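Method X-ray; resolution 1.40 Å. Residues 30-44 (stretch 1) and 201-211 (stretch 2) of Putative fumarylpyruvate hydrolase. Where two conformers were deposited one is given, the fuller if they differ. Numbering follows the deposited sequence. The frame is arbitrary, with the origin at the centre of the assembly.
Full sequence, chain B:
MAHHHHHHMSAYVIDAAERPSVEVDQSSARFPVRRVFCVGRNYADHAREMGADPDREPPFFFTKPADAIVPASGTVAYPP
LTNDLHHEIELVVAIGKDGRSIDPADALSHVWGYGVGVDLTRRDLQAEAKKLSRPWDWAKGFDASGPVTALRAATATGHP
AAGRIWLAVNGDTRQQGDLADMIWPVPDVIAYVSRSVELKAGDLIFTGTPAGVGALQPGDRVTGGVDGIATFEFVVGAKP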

# COMPACT_ATOMS: atom_id res chain seq x y z
N ARG B 30 7.47 -20.79 0.39
CA ARG B 30 6.94 -19.66 -0.36
C ARG B 30 7.70 -18.39 -0.02
O ARG B 30 8.54 -18.36 0.88
CB ARG B 30 5.45 -19.50 -0.09
CG ARG B 30 4.64 -20.68 -0.58
CD ARG B 30 3.17 -20.55 -0.26
NE ARG B 30 2.49 -19.48 -0.99
CZ ARG B 30 1.99 -19.60 -2.21
NH1 ARG B 30 2.12 -20.75 -2.89
NH2 ARG B 30 1.34 -18.57 -2.76
N PHE B 31 7.41 -17.32 -0.77
CA PHE B 31 8.06 -16.04 -0.56
C PHE B 31 7.04 -15.07 0.06
O PHE B 31 6.07 -14.70 -0.60
CB PHE B 31 8.58 -15.50 -1.90
CG PHE B 31 9.34 -14.21 -1.77
CD1 PHE B 31 8.67 -12.98 -1.82
CD2 PHE B 31 10.72 -14.22 -1.57
CE1 PHE B 31 9.37 -11.78 -1.68
CE2 PHE B 31 11.42 -13.03 -1.43
CZ PHE B 31 10.75 -11.82 -1.49
N PRO B 32 7.25 -14.67 1.33
CA PRO B 32 6.30 -13.79 2.01
C PRO B 32 6.47 -12.34 1.52
O PRO B 32 7.59 -11.83 1.51
CB PRO B 32 6.70 -13.95 3.50
CG PRO B 32 8.18 -14.17 3.44
CD PRO B 32 8.45 -14.94 2.16
N VAL B 33 5.38 -11.71 1.11
CA VAL B 33 5.43 -10.38 0.53
C VAL B 33 5.30 -9.32 1.61
O VAL B 33 4.38 -9.39 2.45
CB VAL B 33 4.34 -10.19 -0.55
CG1 VAL B 33 4.42 -8.79 -1.17
CG2 VAL B 33 4.47 -11.23 -1.65
N ARG B 34 6.19 -8.32 1.54
CA ARG B 34 6.24 -7.23 2.51
C ARG B 34 5.55 -6.01 1.86
O ARG B 34 4.35 -5.79 2.09
CB ARG B 34 7.70 -7.01 2.96
CG ARG B 34 7.87 -6.29 4.29
CD ARG B 34 7.50 -4.80 4.28
NE ARG B 34 8.43 -4.03 3.45
CZ ARG B 34 8.93 -2.83 3.76
NH1 ARG B 34 9.78 -2.23 2.92
NH2 ARG B 34 8.62 -2.24 4.93
N ARG B 35 6.26 -5.26 1.03
CA ARG B 35 5.65 -4.20 0.21
C ARG B 35 5.90 -4.46 -1.27
O ARG B 35 6.74 -5.29 -1.62
CB ARG B 35 6.18 -2.81 0.60
CG ARG B 35 5.70 -2.30 1.94
CD ARG B 35 6.23 -0.90 2.21
NE ARG B 35 6.12 -0.55 3.62
CZ ARG B 35 6.75 0.46 4.20
NH1 ARG B 35 7.44 1.35 3.46
NH2 ARG B 35 6.70 0.57 5.53
N VAL B 36 5.15 -3.76 -2.13
CA VAL B 36 5.28 -3.91 -3.58
C VAL B 36 5.50 -2.53 -4.19
O VAL B 36 4.63 -1.66 -4.07
CB VAL B 36 4.02 -4.56 -4.19
CG1 VAL B 36 4.19 -4.72 -5.71
CG2 VAL B 36 3.74 -5.90 -3.54
N PHE B 37 6.66 -2.33 -4.84
CA PHE B 37 6.99 -1.06 -5.46
C PHE B 37 6.98 -1.23 -6.97
O PHE B 37 7.47 -2.25 -7.49
CB PHE B 37 8.39 -0.61 -5.03
CG PHE B 37 8.57 -0.56 -3.53
CD1 PHE B 37 8.12 0.54 -2.82
CD2 PHE B 37 9.16 -1.61 -2.83
CE1 PHE B 37 8.27 0.62 -1.45
CE2 PHE B 37 9.31 -1.53 -1.45
CZ PHE B 37 8.87 -0.41 -0.77
N CYS B 38 6.48 -0.21 -7.67
CA CYS B 38 6.32 -0.30 -9.13
C CYS B 38 6.89 0.96 -9.76
O CYS B 38 6.48 2.08 -9.44
CB CYS B 38 4.85 -0.41 -9.50
SG CYS B 38 3.96 -1.74 -8.65
N VAL B 39 7.84 0.80 -10.66
CA VAL B 39 8.42 1.95 -11.31
C VAL B 39 7.48 2.45 -12.41
O VAL B 39 6.80 1.66 -13.10
CB VAL B 39 9.84 1.62 -11.80
CG1 VAL B 39 9.80 0.74 -13.02
CG2 VAL B 39 10.66 2.89 -12.03
N GLY B 40 7.39 3.77 -12.47
CA GLY B 40 6.80 4.40 -13.60
C GLY B 40 7.75 4.18 -14.75
O GLY B 40 8.70 3.41 -14.71
N ARG B 41 7.48 4.92 -15.79
CA ARG B 41 8.00 4.67 -17.14
C ARG B 41 9.50 4.36 -17.11
O ARG B 41 10.32 5.23 -16.83
CB ARG B 41 7.74 5.89 -18.02
N ASN B 42 9.85 3.11 -17.43
CA ASN B 42 11.23 2.66 -17.31
C ASN B 42 11.76 1.87 -18.51
O ASN B 42 12.77 1.18 -18.38
CB ASN B 42 11.42 1.85 -16.01
CG ASN B 42 12.88 1.71 -15.62
OD1 ASN B 42 13.64 2.68 -15.76
ND2 ASN B 42 13.28 0.54 -15.12
N TYR B 43 11.10 1.96 -19.66
CA TYR B 43 11.62 1.35 -20.89
C TYR B 43 11.73 2.35 -21.99
O TYR B 43 10.87 3.21 -22.16
CB TYR B 43 10.73 0.19 -21.36
CG TYR B 43 11.02 -1.15 -20.70
CD1 TYR B 43 10.81 -1.32 -19.34
CD2 TYR B 43 11.51 -2.22 -21.44
CE1 TYR B 43 11.09 -2.53 -18.72
CE2 TYR B 43 11.78 -3.44 -20.84
CZ TYR B 43 11.59 -3.59 -19.47
OH TYR B 43 11.84 -4.81 -18.89
N ALA B 44 12.81 2.22 -22.77
CA ALA B 44 13.02 3.07 -23.92
C ALA B 44 13.05 2.25 -25.21
O ALA B 44 13.01 1.02 -25.16
CB ALA B 44 14.31 3.86 -23.76
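Stretch 2 (201-211) AGDLIFTGTPA

Stretch 2 (201-211) runs alongside stretch 1 (30-44) in the same direction, and the two bury 926 Å² between them. Its middle, Leu204-Phe206, is a β-strand paired in parallel with strand 36-39; the axes approach to 4.6 Å and cross at -19°. On either side of this strand, stretch 2 continues as loop or turn.

Phe31, in the first short strand, uses a t rotamer (chi1 -177°) to bring its ring over to stretch 2: CE1 lies 3.4 Å from Gly202 O and 3.7 Å from Leu204 CD2, while Asp203 O meets the ring edge, 4.1 Å from CZ. Pro32 O sits 3.2 Å from Gly202 CA. Gly202 has phi/psi of 106/-14, a conformation that calls for glycine, and a CB here would also clash with Pro32 O at 2.9 Å. Next along, Val33 CA makes a CA-H...O contact with Gly202 O (3.4 Å), and its CG2 packs 4.0 Å from Leu204 CD1.

The same carbonyl accepts a hydrogen bond from the backbone of the next residue, Arg34 N to Gly202 O at 2.9 Å. Arg34, with phi/psi of -101/-82, turns its side chain toward stretch 2 and grips Asp203 edge-on through two nearly straight hydrogen bonds, NE to OD1 at 2.7 Å and NH1 to OD2 at 2.9 Å, which form a salt bridge. Asp203, chi1 -71° (m), also takes Arg35 N on OD1 (2.9 Å), so one carboxylate holds two successive residues just before the strand pairing.

The ladder then follows the alternation expected of parallel strands. Leu204 N donates to Arg35 O (3.0 Å), Phe37 N to Leu204 O (2.9 Å), Phe206 N to Phe37 O (2.7 Å) and Val39 N to Phe206 O (3.0 Å). The bridges pair Val36 with Leu204, Phe37 with Ile205 and Cys38 with Phe206, at CA-CA distances of 4.8, 4.8 and 4.6 Å. Val36, Cys38, Leu204 and Phe206 share one face of the sheet, where Val36 CG1 packs 3.7 Å from Phe206 CE1 and Cys38 SG lies obliquely 4.6 Å from the centroid of the Phe206 ring. Phe37 and Ile205 occupy the other face, with Phe37 CD2 4.3 Å from Ile205 CG1; the edge of the Phe37 ring faces Asp203, CE2 to OD2 3.5 Å.

Val39 CG1 reaches Thr207 C at 3.2 Å. Beyond the strand, Asn42 ND2 donates to Thr207 O (3.0 Å), and a water accepts from both Asn42 N (2.8 Å) and Thr209 N (2.9 Å). Gly208, phi/psi 112/176, lets the chains close up here: a CB would clash with Asn42 CB at 2.8 Å. Tyr43 ends the contact, its ring covered on one face by Pro210, whose CD makes a CH-pi contact 4.3 Å from the ring centroid. A second water joins Tyr43 OH (2.7 Å) to Thr207 OG1 (2.8 Å) and Gly208 O (2.7 Å).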

# COMPACT_ATOMS: atom_id res chain seq x y z
N ALA B 201 13.61 -7.48 3.24
CA ALA B 201 13.38 -8.84 2.77
C ALA B 201 11.87 -9.05 2.65
O ALA B 201 11.13 -8.72 3.57
CB ALA B 201 13.98 -9.84 3.75
N GLY B 202 11.43 -9.55 1.52
CA GLY B 202 10.02 -9.72 1.26
C GLY B 202 9.46 -8.70 0.27
O GLY B 202 8.37 -8.90 -0.24
N ASP B 203 10.20 -7.63 -0.01
CA ASP B 203 9.74 -6.65 -1.00
C ASP B 203 9.77 -7.19 -2.42
O ASP B 203 10.65 -7.98 -2.79
CB ASP B 203 10.52 -5.34 -0.90
CG ASP B 203 10.19 -4.56 0.35
OD1 ASP B 203 9.10 -4.84 0.94
OD2 ASP B 203 10.96 -3.66 0.73
N LEU B 204 8.78 -6.76 -3.21
CA LEU B 204 8.76 -7.02 -4.64
C LEU B 204 8.87 -5.69 -5.36
O LEU B 204 8.26 -4.71 -4.95
CB LEU B 204 7.46 -7.73 -5.09
CG LEU B 204 7.20 -9.12 -4.49
CD1 LEU B 204 5.85 -9.63 -5.01
CD2 LEU B 204 8.32 -10.09 -4.81
N ILE B 205 9.62 -5.67 -6.47
CA ILE B 205 9.72 -4.49 -7.31
C ILE B 205 9.36 -4.85 -8.74
O ILE B 205 9.97 -5.74 -9.36
CB ILE B 205 11.13 -3.88 -7.28
CG1 ILE B 205 11.59 -3.58 -5.83
CG2 ILE B 205 11.17 -2.62 -8.14
CD1 ILE B 205 13.07 -3.17 -5.76
N PHE B 206 8.32 -4.18 -9.25
CA PHE B 206 7.94 -4.30 -10.65
C PHE B 206 8.76 -3.24 -11.39
O PHE B 206 8.69 -2.05 -11.06
CB PHE B 206 6.46 -3.96 -10.81
CG PHE B 206 5.51 -5.08 -10.48
CD1 PHE B 206 5.44 -5.61 -9.19
CD2 PHE B 206 4.64 -5.55 -11.44
CE1 PHE B 206 4.53 -6.61 -8.88
CE2 PHE B 206 3.72 -6.56 -11.14
CZ PHE B 206 3.66 -7.08 -9.85
N THR B 207 9.54 -3.68 -12.36
CA THR B 207 10.65 -2.87 -12.92
C THR B 207 10.33 -2.14 -14.23
O THR B 207 11.23 -1.58 -14.86
CB THR B 207 11.94 -3.72 -13.12
OG1 THR B 207 11.68 -4.84 -13.98
CG2 THR B 207 12.44 -4.24 -11.78
N GLY B 208 9.06 -2.13 -14.63
CA GLY B 208 8.64 -1.37 -15.80
C GLY B 208 8.22 -2.27 -16.94
O GLY B 208 8.31 -3.50 -16.86
N THR B 209 7.74 -1.66 -18.01
CA THR B 209 7.10 -2.41 -19.08
C THR B 209 7.52 -1.86 -20.44
O THR B 209 7.68 -0.65 -20.58
CB THR B 209 5.56 -2.35 -18.91
OG1 THR B 209 4.93 -3.37 -19.69
CG2 THR B 209 4.98 -0.99 -19.32
N PRO B 210 7.68 -2.74 -21.44
CA PRO B 210 7.95 -2.24 -22.79
C PRO B 210 6.66 -1.67 -23.41
O PRO B 210 5.62 -1.63 -22.76
CB PRO B 210 8.39 -3.50 -23.54
CG PRO B 210 7.70 -4.62 -22.85
CD PRO B 210 7.67 -4.22 -21.39
N ALA B 211 6.76 -1.20 -24.64
CA ALA B 211 5.60 -0.63 -25.33
C ALA B 211 4.46 -1.64 -25.48
O ALA B 211 4.64 -2.86 -25.37
CB ALA B 211 6.02 -0.09 -26.69
O HOH W 1 7.90 1.23 -17.99
O HOH W 2 10.52 -5.07 -16.52